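Local coordinates for CghA (PDB 6KBC), which is a member of the Diels-Alderase family built of two calycin-type beta domains, and holds the ligand WK1 in a pocket lined by both, at residues A75-I81 against Q93-V99; P251-M257 against V271-R277. The contacts are given in a common frame with arbitrary orientation. Residue numbers count along the deposited sequence, not the author numbering.

Contact 1: residues A75-I81 against Q93-V99. With WK1 ((2S)-3-[(2S,4E)-4-[[(1R,2S,4aR,6S,8R,8aS)-2-[(E)-but-2-en-2-yl]-6,8-dimethyl-1,2,4a,5,6,7,8,8a-octahydronaphthalen-1-yl]-oxidanyl-methylidene]-3,5-bis(oxidanylidene)pyrrolidin-2-yl]-2-methyl-2-oxidanyl-propanoic acid), chain B.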
ATOM      1  N   ALA A  75      -9.427  -0.685 -20.087  1.00 51.07           N
ATOM      2  CA  ALA A  75      -9.326   0.289 -18.998  1.00 48.13           C
ATOM      3  C   ALA A  75      -8.170  -0.062 -18.053  1.00 48.03           C
ATOM      4  O   ALA A  75      -8.347  -0.317 -16.864  1.00 49.74           O
ATOM      5  CB  ALA A  75     -10.650   0.374 -18.250  1.00 44.04           C
ATOM      6  N   SER A  76      -6.957  -0.048 -18.608  1.00 46.27           N
ATOM      7  CA  SER A  76      -5.786  -0.485 -17.858  1.00 47.05           C
ATOM      8  C   SER A  76      -5.212   0.584 -16.944  1.00 42.39           C
ATOM      9  O   SER A  76      -4.416   0.252 -16.061  1.00 42.89           O
ATOM     10  CB  SER A  76      -4.681  -0.951 -18.810  1.00 44.43           C
ATOM     11  OG  SER A  76      -4.980  -2.231 -19.340  1.00 47.69           O
ATOM     12  N   PHE A  77      -5.560   1.852 -17.147  1.00 43.52           N
ATOM     13  CA  PHE A  77      -4.900   2.960 -16.467  1.00 41.91           C
ATOM     14  C   PHE A  77      -5.889   3.647 -15.547  1.00 42.88           C
ATOM     15  O   PHE A  77      -6.967   4.071 -15.981  1.00 41.95           O
ATOM     16  CB  PHE A  77      -4.315   3.954 -17.467  1.00 44.06           C
ATOM     17  CG  PHE A  77      -3.540   3.297 -18.555  1.00 45.29           C
ATOM     18  CD1 PHE A  77      -2.590   2.339 -18.248  1.00 42.46           C
ATOM     19  CD2 PHE A  77      -3.772   3.610 -19.884  1.00 48.69           C
ATOM     20  CE1 PHE A  77      -1.872   1.713 -19.239  1.00 45.64           C
ATOM     21  CE2 PHE A  77      -3.058   2.981 -20.885  1.00 50.25           C
ATOM     22  CZ  PHE A  77      -2.109   2.028 -20.562  1.00 50.28           C
ATOM     23  N   ARG A  78      -5.507   3.777 -14.283  1.00 39.51           N
ATOM     24  CA  ARG A  78      -6.492   4.002 -13.242  1.00 39.47           C
ATOM     25  C   ARG A  78      -5.759   4.577 -12.043  1.00 35.13           C
ATOM     26  O   ARG A  78      -4.684   4.091 -11.683  1.00 33.72           O
ATOM     27  CB  ARG A  78      -7.166   2.663 -12.916  1.00 41.56           C
ATOM     28  CG  ARG A  78      -8.365   2.655 -12.025  1.00 43.53           C
ATOM     29  CD  ARG A  78      -8.746   1.190 -11.845  1.00 42.14           C
ATOM     30  NE  ARG A  78      -9.106   0.546 -13.109  1.00 44.17           N
ATOM     31  CZ  ARG A  78     -10.321   0.547 -13.651  1.00 46.93           C
ATOM     32  NH1 ARG A  78     -11.342   1.108 -13.018  1.00 46.26           N
ATOM     33  NH2 ARG A  78     -10.527  -0.063 -14.810  1.00 50.66           N
ATOM     34  N   ALA A  79      -6.310   5.631 -11.464  1.00 34.10           N
ATOM     35  CA  ALA A  79      -5.879   6.117 -10.159  1.00 34.22           C
ATOM     36  C   ALA A  79      -7.029   5.792  -9.226  1.00 34.76           C
ATOM     37  O   ALA A  79      -8.106   6.387  -9.336  1.00 34.69           O
ATOM     38  CB  ALA A  79      -5.565   7.612 -10.166  1.00 32.39           C
ATOM     39  N   ALA A  80      -6.823   4.812  -8.350  1.00 29.51           N
ATOM     40  CA  ALA A  80      -7.865   4.392  -7.423  1.00 33.56           C
ATOM     41  C   ALA A  80      -7.701   5.195  -6.144  1.00 26.94           C
ATOM     42  O   ALA A  80      -6.649   5.127  -5.502  1.00 27.53           O
ATOM     43  CB  ALA A  80      -7.788   2.893  -7.132  1.00 30.04           C
ATOM     44  N   ILE A  81      -8.742   5.937  -5.768  1.00 28.40           N
ATOM     45  CA  ILE A  81      -8.656   6.912  -4.690  1.00 29.55           C
ATOM     46  C   ILE A  81      -9.638   6.555  -3.590  1.00 25.36           C
ATOM     47  O   ILE A  81     -10.804   6.249  -3.859  1.00 27.91           O
ATOM     48  CB  ILE A  81      -8.932   8.344  -5.191  1.00 30.18           C
ATOM     49  CG1 ILE A  81      -7.954   8.718  -6.300  1.00 29.91           C
ATOM     50  CG2 ILE A  81      -8.818   9.325  -4.031  1.00 27.18           C
ATOM     51  CD1 ILE A  81      -8.485   9.816  -7.224  1.00 31.40           C
ATOM     52  N   GLN A  93     -13.373   6.754  -5.527  1.00 34.39           N
ATOM     53  CA  GLN A  93     -13.615   6.778  -6.957  1.00 38.66           C
ATOM     54  C   GLN A  93     -12.349   6.349  -7.670  1.00 35.65           C
ATOM     55  O   GLN A  93     -11.238   6.524  -7.159  1.00 30.61           O
ATOM     56  CB  GLN A  93     -14.039   8.169  -7.444  1.00 34.69           C
ATOM     57  CG  GLN A  93     -15.459   8.562  -7.109  1.00 41.57           C
ATOM     58  CD  GLN A  93     -15.854   9.848  -7.800  1.00 45.65           C
ATOM     59  OE1 GLN A  93     -15.300  10.192  -8.847  1.00 49.15           O
ATOM     60  NE2 GLN A  93     -16.809  10.570  -7.220  1.00 44.21           N
ATOM     61  N   HIS A  94     -12.535   5.775  -8.850  1.00 32.96           N
ATOM     62  CA  HIS A  94     -11.461   5.553  -9.799  1.00 37.80           C
ATOM     63  C   HIS A  94     -11.486   6.660 -10.834  1.00 38.55           C
ATOM     64  O   HIS A  94     -12.552   7.027 -11.335  1.00 39.87           O
ATOM     65  CB  HIS A  94     -11.612   4.206 -10.500  1.00 38.53           C
ATOM     66  CG  HIS A  94     -11.486   3.030  -9.585  1.00 41.23           C
ATOM     67  ND1 HIS A  94     -11.673   1.733 -10.011  1.00 42.73           N
ATOM     68  CD2 HIS A  94     -11.177   2.955  -8.269  1.00 38.85           C
ATOM     69  CE1 HIS A  94     -11.494   0.908  -8.994  1.00 42.62           C
ATOM     70  NE2 HIS A  94     -11.185   1.625  -7.926  1.00 40.98           N
ATOM     71  N   LEU A  95     -10.316   7.205 -11.126  1.00 38.56           N
ATOM     72  CA  LEU A  95     -10.112   8.049 -12.297  1.00 39.59           C
ATOM     73  C   LEU A  95      -9.531   7.143 -13.371  1.00 38.84           C
ATOM     74  O   LEU A  95      -8.343   6.818 -13.345  1.00 38.37           O
ATOM     75  CB  LEU A  95      -9.184   9.213 -11.984  1.00 35.15           C
ATOM     76  CG  LEU A  95      -9.585  10.082 -10.801  1.00 37.73           C
ATOM     77  CD1 LEU A  95      -8.576  11.208 -10.625  1.00 36.94           C
ATOM     78  CD2 LEU A  95     -10.982  10.624 -11.016  1.00 41.51           C
ATOM     79  N   VAL A  96     -10.374   6.698 -14.288  1.00 42.37           N
ATOM     80  CA  VAL A  96      -9.937   5.872 -15.403  1.00 43.17           C
ATOM     81  C   VAL A  96      -9.561   6.793 -16.554  1.00 42.24           C
ATOM     82  O   VAL A  96     -10.364   7.633 -16.972  1.00 40.82           O
ATOM     83  CB  VAL A  96     -11.037   4.885 -15.819  1.00 42.57           C
ATOM     84  CG1 VAL A  96     -10.508   3.913 -16.869  1.00 44.96           C
ATOM     85  CG2 VAL A  96     -11.576   4.142 -14.594  1.00 45.24           C
ATOM     86  N   VAL A  97      -8.340   6.644 -17.058  1.00 44.87           N
ATOM     87  CA  VAL A  97      -7.796   7.568 -18.051  1.00 45.35           C
ATOM     88  C   VAL A  97      -7.242   6.767 -19.221  1.00 48.78           C
ATOM     89  O   VAL A  97      -6.888   5.584 -19.078  1.00 45.31           O
ATOM     90  CB  VAL A  97      -6.705   8.483 -17.443  1.00 42.56           C
ATOM     91  CG1 VAL A  97      -7.289   9.326 -16.320  1.00 42.87           C
ATOM     92  CG2 VAL A  97      -5.522   7.663 -16.959  1.00 41.76           C
ATOM     93  N   PRO A  98      -7.161   7.385 -20.405  1.00 48.85           N
ATOM     94  CA  PRO A  98      -6.573   6.707 -21.568  1.00 48.31           C
ATOM     95  C   PRO A  98      -5.061   6.817 -21.693  1.00 45.42           C
ATOM     96  O   PRO A  98      -4.483   6.095 -22.515  1.00 47.22           O
ATOM     97  CB  PRO A  98      -7.256   7.419 -22.747  1.00 52.73           C
ATOM     98  CG  PRO A  98      -7.476   8.801 -22.244  1.00 53.00           C
ATOM     99  CD  PRO A  98      -7.820   8.650 -20.780  1.00 49.21           C
ATOM    100  N   VAL A  99      -4.403   7.680 -20.924  1.00 43.91           N
ATOM    101  CA  VAL A  99      -2.965   7.895 -21.039  1.00 48.35           C
ATOM    102  C   VAL A  99      -2.316   7.716 -19.676  1.00 48.58           C
ATOM    103  O   VAL A  99      -2.753   8.314 -18.687  1.00 46.70           O
ATOM    104  CB  VAL A  99      -2.624   9.291 -21.598  1.00 48.13           C
ATOM    105  CG1 VAL A  99      -1.134   9.395 -21.859  1.00 50.44           C
ATOM    106  CG2 VAL A  99      -3.388   9.558 -22.875  1.00 51.32           C
TER
HETATM  107  O   WK1 B 501     -10.986   0.253  -5.766  1.00 42.02           O
HETATM  108  C17 WK1 B 501     -10.311   0.674  -4.861  1.00 40.34           C
HETATM  109  O1  WK1 B 501     -10.355   1.819  -4.508  1.00 35.21           O
HETATM  110  C19 WK1 B 501      -9.397  -0.227  -4.135  1.00 35.90           C
HETATM  111  O2  WK1 B 501      -9.526  -1.550  -4.530  1.00 39.32           O
HETATM  112  C18 WK1 B 501      -9.749  -0.202  -2.680  1.00 35.48           C
HETATM  113  C20 WK1 B 501      -8.033   0.293  -4.493  1.00 35.40           C
HETATM  114  C22 WK1 B 501      -7.006  -0.227  -3.571  1.00 33.71           C
HETATM  115  N   WK1 B 501      -5.664   0.316  -3.665  1.00 34.23           N
HETATM  116  C21 WK1 B 501      -4.781  -0.676  -3.638  1.00 36.07           C
HETATM  117  O5  WK1 B 501      -3.486  -0.464  -3.682  1.00 32.29           O
HETATM  118  C23 WK1 B 501      -6.763  -1.652  -3.569  1.00 41.42           C
HETATM  119  O4  WK1 B 501      -7.687  -2.589  -3.513  1.00 36.88           O
HETATM  120  C24 WK1 B 501      -5.388  -2.014  -3.582  1.00 39.24           C
HETATM  121  C16 WK1 B 501      -4.825  -3.359  -3.548  1.00 39.12           C
HETATM  122  O3  WK1 B 501      -5.640  -4.340  -3.485  1.00 41.47           O
HETATM  123  C9  WK1 B 501      -3.371  -3.559  -3.446  1.00 38.30           C
HETATM  124  C8  WK1 B 501      -3.180  -3.431  -1.908  1.00 36.98           C
HETATM  125  C12 WK1 B 501      -3.972  -2.386  -1.151  1.00 35.88           C
HETATM  126  C13 WK1 B 501      -3.488  -1.198  -0.862  1.00 34.46           C
HETATM  127  C90 WK1 B 501      -4.296  -0.188  -0.121  1.00 36.67           C
HETATM  128  C14 WK1 B 501      -5.358  -2.687  -0.705  1.00 41.16           C
HETATM  129  C7  WK1 B 501      -3.460  -4.723  -1.202  1.00 39.80           C
HETATM  130  C6  WK1 B 501      -2.849  -5.806  -1.603  1.00 38.20           C
HETATM  131  C3  WK1 B 501      -2.137  -5.736  -2.916  1.00 38.41           C
HETATM  132  C4  WK1 B 501      -2.867  -4.904  -3.951  1.00 40.09           C
HETATM  133  C5  WK1 B 501      -1.902  -4.682  -5.099  1.00 43.32           C
HETATM  134  C11 WK1 B 501      -2.608  -4.030  -6.245  1.00 41.11           C
HETATM  135  C2  WK1 B 501      -1.646  -7.043  -3.483  1.00 38.30           C
HETATM  136  C1  WK1 B 501      -0.549  -6.669  -4.429  1.00 38.08           C
HETATM  137  C10 WK1 B 501       0.247  -7.815  -4.960  1.00 40.88           C
HETATM  138  C   WK1 B 501      -1.178  -5.928  -5.569  1.00 40.47           C
HETATM  139  O   HOH W   1      -7.355   3.085 -18.932  1.00 42.86           O

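Contact 2: residues P251-M257 against V271-R277. With WK1 ((2S)-3-[(2S,4E)-4-[[(1R,2S,4aR,6S,8R,8aS)-2-[(E)-but-2-en-2-yl]-6,8-dimethyl-1,2,4a,5,6,7,8,8a-octahydronaphthalen-1-yl]-oxidanyl-methylidene]-3,5-bis(oxidanylidene)pyrrolidin-2-yl]-2-methyl-2-oxidanyl-propanoic acid), chain B.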
ATOM      1  N   PRO A 251       6.646   5.787  19.338  1.00 27.27           N
ATOM      2  CA  PRO A 251       7.859   5.789  18.509  1.00 29.30           C
ATOM      3  C   PRO A 251       7.806   4.814  17.342  1.00 27.56           C
ATOM      4  O   PRO A 251       8.740   4.804  16.531  1.00 24.32           O
ATOM      5  CB  PRO A 251       8.948   5.370  19.500  1.00 29.14           C
ATOM      6  CG  PRO A 251       8.224   4.441  20.424  1.00 26.79           C
ATOM      7  CD  PRO A 251       6.826   5.002  20.571  1.00 28.20           C
ATOM      8  N   TYR A 252       6.760   4.001  17.228  1.00 23.86           N
ATOM      9  CA  TYR A 252       6.734   2.897  16.275  1.00 20.45           C
ATOM     10  C   TYR A 252       6.042   3.306  14.991  1.00 22.81           C
ATOM     11  O   TYR A 252       4.955   3.902  15.018  1.00 22.02           O
ATOM     12  CB  TYR A 252       6.028   1.679  16.874  1.00 19.15           C
ATOM     13  CG  TYR A 252       6.756   1.103  18.039  1.00 19.10           C
ATOM     14  CD1 TYR A 252       7.985   0.482  17.872  1.00 20.06           C
ATOM     15  CD2 TYR A 252       6.253   1.233  19.320  1.00 20.21           C
ATOM     16  CE1 TYR A 252       8.664  -0.040  18.959  1.00 20.15           C
ATOM     17  CE2 TYR A 252       6.918   0.730  20.399  1.00 22.26           C
ATOM     18  CZ  TYR A 252       8.123   0.092  20.216  1.00 21.85           C
ATOM     19  OH  TYR A 252       8.781  -0.420  21.310  1.00 26.22           O
ATOM     20  N   VAL A 253       6.656   2.949  13.868  1.00 22.03           N
ATOM     21  CA  VAL A 253       6.023   3.049  12.562  1.00 19.60           C
ATOM     22  C   VAL A 253       6.089   1.668  11.929  1.00 19.69           C
ATOM     23  O   VAL A 253       7.155   1.046  11.905  1.00 19.65           O
ATOM     24  CB  VAL A 253       6.707   4.102  11.681  1.00 22.90           C
ATOM     25  CG1 VAL A 253       6.218   3.997  10.248  1.00 21.32           C
ATOM     26  CG2 VAL A 253       6.426   5.501  12.241  1.00 21.60           C
ATOM     27  N   MET A 254       4.957   1.188  11.439  1.00 20.01           N
ATOM     28  CA  MET A 254       4.894  -0.154  10.875  1.00 21.35           C
ATOM     29  C   MET A 254       4.177  -0.123   9.541  1.00 22.00           C
ATOM     30  O   MET A 254       3.202   0.618   9.355  1.00 21.33           O
ATOM     31  CB  MET A 254       4.212  -1.162  11.819  1.00 20.22           C
ATOM     32  CG  MET A 254       2.719  -1.011  12.004  1.00 20.97           C
ATOM     33  SD  MET A 254       2.154  -1.406  13.689  1.00 23.43           S
ATOM     34  CE  MET A 254       3.108  -0.301  14.749  1.00 22.17           C
ATOM     35  N   ALA A 255       4.688  -0.912   8.597  1.00 17.79           N
ATOM     36  CA  ALA A 255       4.106  -0.979   7.271  1.00 16.31           C
ATOM     37  C   ALA A 255       4.194  -2.419   6.806  1.00 20.86           C
ATOM     38  O   ALA A 255       5.195  -3.092   7.048  1.00 21.41           O
ATOM     39  CB  ALA A 255       4.809  -0.031   6.291  1.00 20.09           C
ATOM     40  N   VAL A 256       3.118  -2.908   6.209  1.00 20.64           N
ATOM     41  CA  VAL A 256       2.978  -4.337   5.947  1.00 21.71           C
ATOM     42  C   VAL A 256       2.319  -4.519   4.599  1.00 20.65           C
ATOM     43  O   VAL A 256       1.357  -3.823   4.267  1.00 20.84           O
ATOM     44  CB  VAL A 256       2.136  -5.061   7.027  1.00 16.90           C
ATOM     45  CG1 VAL A 256       1.899  -6.529   6.633  1.00 18.95           C
ATOM     46  CG2 VAL A 256       2.819  -4.993   8.379  1.00 17.84           C
ATOM     47  N   MET A 257       2.819  -5.479   3.833  1.00 20.39           N
ATOM     48  CA  MET A 257       2.084  -6.056   2.711  1.00 19.48           C
ATOM     49  C   MET A 257       2.255  -7.556   2.890  1.00 19.40           C
ATOM     50  O   MET A 257       3.358  -8.066   2.667  1.00 19.60           O
ATOM     51  CB  MET A 257       2.629  -5.576   1.363  1.00 21.69           C
ATOM     52  CG  MET A 257       1.788  -6.004   0.147  1.00 26.44           C
ATOM     53  SD  MET A 257      -0.016  -6.059   0.305  1.00 33.01           S
ATOM     54  CE  MET A 257      -0.300  -4.315   0.160  1.00 26.10           C
ATOM     55  N   VAL A 271       5.374 -11.930   2.948  1.00 23.27           N
ATOM     56  CA  VAL A 271       5.222 -10.577   3.473  1.00 20.46           C
ATOM     57  C   VAL A 271       6.429  -9.733   3.098  1.00 20.63           C
ATOM     58  O   VAL A 271       7.563 -10.214   3.038  1.00 19.76           O
ATOM     59  CB  VAL A 271       5.008 -10.587   5.011  1.00 18.68           C
ATOM     60  CG1 VAL A 271       6.288 -10.959   5.741  1.00 21.57           C
ATOM     61  CG2 VAL A 271       4.504  -9.245   5.496  1.00 17.83           C
ATOM     62  N   ASN A 272       6.178  -8.456   2.879  1.00 19.06           N
ATOM     63  CA  ASN A 272       7.231  -7.452   2.861  1.00 20.32           C
ATOM     64  C   ASN A 272       6.789  -6.387   3.854  1.00 17.89           C
ATOM     65  O   ASN A 272       5.803  -5.693   3.611  1.00 19.52           O
ATOM     66  CB  ASN A 272       7.415  -6.892   1.458  1.00 19.43           C
ATOM     67  CG  ASN A 272       8.699  -6.119   1.327  1.00 24.31           C
ATOM     68  OD1 ASN A 272       8.896  -5.123   2.031  1.00 22.70           O
ATOM     69  ND2 ASN A 272       9.615  -6.609   0.486  1.00 22.59           N
ATOM     70  N   ALA A 273       7.469  -6.313   4.995  1.00 20.15           N
ATOM     71  CA  ALA A 273       6.998  -5.490   6.098  1.00 22.17           C
ATOM     72  C   ALA A 273       8.189  -4.906   6.827  1.00 19.79           C
ATOM     73  O   ALA A 273       9.317  -5.400   6.725  1.00 20.21           O
ATOM     74  CB  ALA A 273       6.136  -6.285   7.090  1.00 14.94           C
ATOM     75  N   ALA A 274       7.915  -3.878   7.617  1.00 17.72           N
ATOM     76  CA  ALA A 274       8.978  -3.237   8.365  1.00 18.61           C
ATOM     77  C   ALA A 274       8.393  -2.610   9.616  1.00 21.83           C
ATOM     78  O   ALA A 274       7.292  -2.048   9.581  1.00 21.06           O
ATOM     79  CB  ALA A 274       9.690  -2.175   7.516  1.00 23.41           C
ATOM     80  N   LEU A 275       9.131  -2.712  10.714  1.00 20.30           N
ATOM     81  CA  LEU A 275       8.823  -1.978  11.927  1.00 20.08           C
ATOM     82  C   LEU A 275       9.998  -1.057  12.231  1.00 21.69           C
ATOM     83  O   LEU A 275      11.156  -1.480  12.183  1.00 20.89           O
ATOM     84  CB  LEU A 275       8.561  -2.901  13.103  1.00 19.16           C
ATOM     85  CG  LEU A 275       8.284  -2.200  14.427  1.00 22.33           C
ATOM     86  CD1 LEU A 275       6.933  -1.477  14.393  1.00 19.33           C
ATOM     87  CD2 LEU A 275       8.339  -3.219  15.563  1.00 20.30           C
ATOM     88  N   TYR A 276       9.693   0.194  12.525  1.00 18.70           N
ATOM     89  CA  TYR A 276      10.693   1.176  12.900  1.00 20.56           C
ATOM     90  C   TYR A 276      10.383   1.641  14.306  1.00 22.04           C
ATOM     91  O   TYR A 276       9.225   1.658  14.717  1.00 19.90           O
ATOM     92  CB  TYR A 276      10.687   2.359  11.950  1.00 20.45           C
ATOM     93  CG  TYR A 276      10.915   1.996  10.515  1.00 23.45           C
ATOM     94  CD1 TYR A 276       9.854   1.631   9.698  1.00 21.30           C
ATOM     95  CD2 TYR A 276      12.198   2.061   9.952  1.00 23.39           C
ATOM     96  CE1 TYR A 276      10.054   1.303   8.373  1.00 22.25           C
ATOM     97  CE2 TYR A 276      12.407   1.736   8.626  1.00 25.01           C
ATOM     98  CZ  TYR A 276      11.335   1.357   7.843  1.00 23.78           C
ATOM     99  OH  TYR A 276      11.520   1.042   6.522  1.00 23.79           O
ATOM    100  N   ARG A 277      11.426   1.986  15.051  1.00 22.52           N
ATOM    101  CA  ARG A 277      11.281   2.659  16.332  1.00 21.73           C
ATOM    102  C   ARG A 277      12.126   3.920  16.269  1.00 28.61           C
ATOM    103  O   ARG A 277      13.344   3.838  16.094  1.00 25.26           O
ATOM    104  CB  ARG A 277      11.717   1.768  17.493  1.00 24.01           C
ATOM    105  CG  ARG A 277      11.366   2.348  18.862  1.00 27.24           C
ATOM    106  CD  ARG A 277      11.932   1.503  20.000  1.00 31.36           C
ATOM    107  NE  ARG A 277      11.075   1.557  21.188  1.00 34.67           N
ATOM    108  CZ  ARG A 277      11.022   2.582  22.040  1.00 41.03           C
ATOM    109  NH1 ARG A 277      11.782   3.659  21.856  1.00 39.04           N
ATOM    110  NH2 ARG A 277      10.208   2.526  23.088  1.00 38.52           N
TER
HETATM  111  O   WK1 B 501     -10.986   0.253  -5.766  1.00 42.02           O
HETATM  112  C17 WK1 B 501     -10.311   0.674  -4.861  1.00 40.34           C
HETATM  113  O1  WK1 B 501     -10.355   1.819  -4.508  1.00 35.21           O
HETATM  114  C19 WK1 B 501      -9.397  -0.227  -4.135  1.00 35.90           C
HETATM  115  O2  WK1 B 501      -9.526  -1.550  -4.530  1.00 39.32           O
HETATM  116  C18 WK1 B 501      -9.749  -0.202  -2.680  1.00 35.48           C
HETATM  117  C20 WK1 B 501      -8.033   0.293  -4.493  1.00 35.40           C
HETATM  118  C22 WK1 B 501      -7.006  -0.227  -3.571  1.00 33.71           C
HETATM  119  N   WK1 B 501      -5.664   0.316  -3.665  1.00 34.23           N
HETATM  120  C21 WK1 B 501      -4.781  -0.676  -3.638  1.00 36.07           C
HETATM  121  O5  WK1 B 501      -3.486  -0.464  -3.682  1.00 32.29           O
HETATM  122  C23 WK1 B 501      -6.763  -1.652  -3.569  1.00 41.42           C
HETATM  123  O4  WK1 B 501      -7.687  -2.589  -3.513  1.00 36.88           O
HETATM  124  C24 WK1 B 501      -5.388  -2.014  -3.582  1.00 39.24           C
HETATM  125  C16 WK1 B 501      -4.825  -3.359  -3.548  1.00 39.12           C
HETATM  126  O3  WK1 B 501      -5.640  -4.340  -3.485  1.00 41.47           O
HETATM  127  C9  WK1 B 501      -3.371  -3.559  -3.446  1.00 38.30           C
HETATM  128  C8  WK1 B 501      -3.180  -3.431  -1.908  1.00 36.98           C
HETATM  129  C12 WK1 B 501      -3.972  -2.386  -1.151  1.00 35.88           C
HETATM  130  C13 WK1 B 501      -3.488  -1.198  -0.862  1.00 34.46           C
HETATM  131  C90 WK1 B 501      -4.296  -0.188  -0.121  1.00 36.67           C
HETATM  132  C14 WK1 B 501      -5.358  -2.687  -0.705  1.00 41.16           C
HETATM  133  C7  WK1 B 501      -3.460  -4.723  -1.202  1.00 39.80           C
HETATM  134  C6  WK1 B 501      -2.849  -5.806  -1.603  1.00 38.20           C
HETATM  135  C3  WK1 B 501      -2.137  -5.736  -2.916  1.00 38.41           C
HETATM  136  C4  WK1 B 501      -2.867  -4.904  -3.951  1.00 40.09           C
HETATM  137  C5  WK1 B 501      -1.902  -4.682  -5.099  1.00 43.32           C
HETATM  138  C11 WK1 B 501      -2.608  -4.030  -6.245  1.00 41.11           C
HETATM  139  C2  WK1 B 501      -1.646  -7.043  -3.483  1.00 38.30           C
HETATM  140  C1  WK1 B 501      -0.549  -6.669  -4.429  1.00 38.08           C
HETATM  141  C10 WK1 B 501       0.247  -7.815  -4.960  1.00 40.88           C
HETATM  142  C   WK1 B 501      -1.178  -5.928  -5.569  1.00 40.47           C

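Contact 1: residues A75-I81 against Q93-V99
The R78 side chain lies along the face of the sheet that also carries A80, H94 and V96, with V96 CG2 over one face of its guanidinium, 3.4 Å from R78 NH1. At the edge of the same group, R78 NH1 donates to H94 ND1 (3.1 Å), while R78 NH2 turns back to A75 O (3.0 Å). Because ND1 accepts this bond, H94 can present a protonated NE2 to the ligand, and NE2 donates to O of WK1 at 2.6 Å. A80 packs beside the imidazole, its CB 3.6 Å from H94 CD2 and 3.7 Å from C20 of WK1. The backbones form an antiparallel beta hairpin: A79 and L95 exchange bonds (both N–O distances 3.0 Å), I81 and Q93 pair likewise, and V97 N reaches F77 O at 3.1 Å. A water also links F77 N (2.8 Å) to V97 O (2.5 Å). A79, I81 and L95 make the other face apolar but for Q93, whose end leads away from the partner strand; I81 CD1 is 3.7 Å from L95 CD1. Strand 60-69 borders the hairpin, and its S65, with N82, K352 and N364, also hydrogen-bonds WK1. The chain of donors from R78 through H94 to WK1 is consistent with the arginine favouring the NE2-protonated form of H94, with NE2 facing the carboxylate.

Contact 2: residues P251-M257 against V271-R277
V256 and A273 meet as a non-hydrogen-bonded pair, their CA atoms only 4.2 Å apart, with V256 CG2 3.8 Å from A273 CB and V256 CG1 3.9 Å from V271 CG2. On the same face the end of L275 comes nearer the partner strand, its CD1 3.8 Å from M254 CB and 4.1 Å from Y252 CB. The strands run almost exactly antiparallel (171°) as a beta hairpin in the C-terminal calycin-type domain, continued by strand 239-249 beside 252-261 and by 280-285 beside 269-277. Paired backbone bonds join V253 with Y276, A255 with A274 and M257 with N272, the shortest from Y276 N to V253 O at 2.7 Å. V253, A255, M257, N272, A274 and Y276 point to the other face. The end of M257 leads off from strand 269-277, its SD 3.4 Å from C6 of WK1. Strand 181-200 of the N-terminal part packs on V253, A255, M257 and Y276, its R185 side chain hydrogen-bonding N272 O, while N272 ND2 is held by E174 O and E176 O, and Y276 OH by P166 O. At the far end P251 CG lies over the guanidinium of R277, 3.7 Å from R277 CZ, while R277 NE donates to Y252 OH (3.0 Å) and E380 takes both a salt bridge from R277 and a hydrogen bond with Y252.

Each contact is an antiparallel beta hairpin, one in the N-terminal and one in the C-terminal domain, and the two lie on opposite sides of the chain's centre, 29 Å apart between centres and about 13 Å between nearest atoms. WK1 occupies space between them and touches both. Contact 1 is only partly buried: R78 and H94 sit on the face turned to the pocket, and it meets the ligand through a hydrogen bond from H94 and the methyl of A80. Contact 2 is buried, with mostly apolar side chains on both faces; it offers the ligand a methionine sulfur, and its charged group stands at the end remote from the pocket. The first hairpin thus meets the ligand's carboxylate end, the second its fused-ring end.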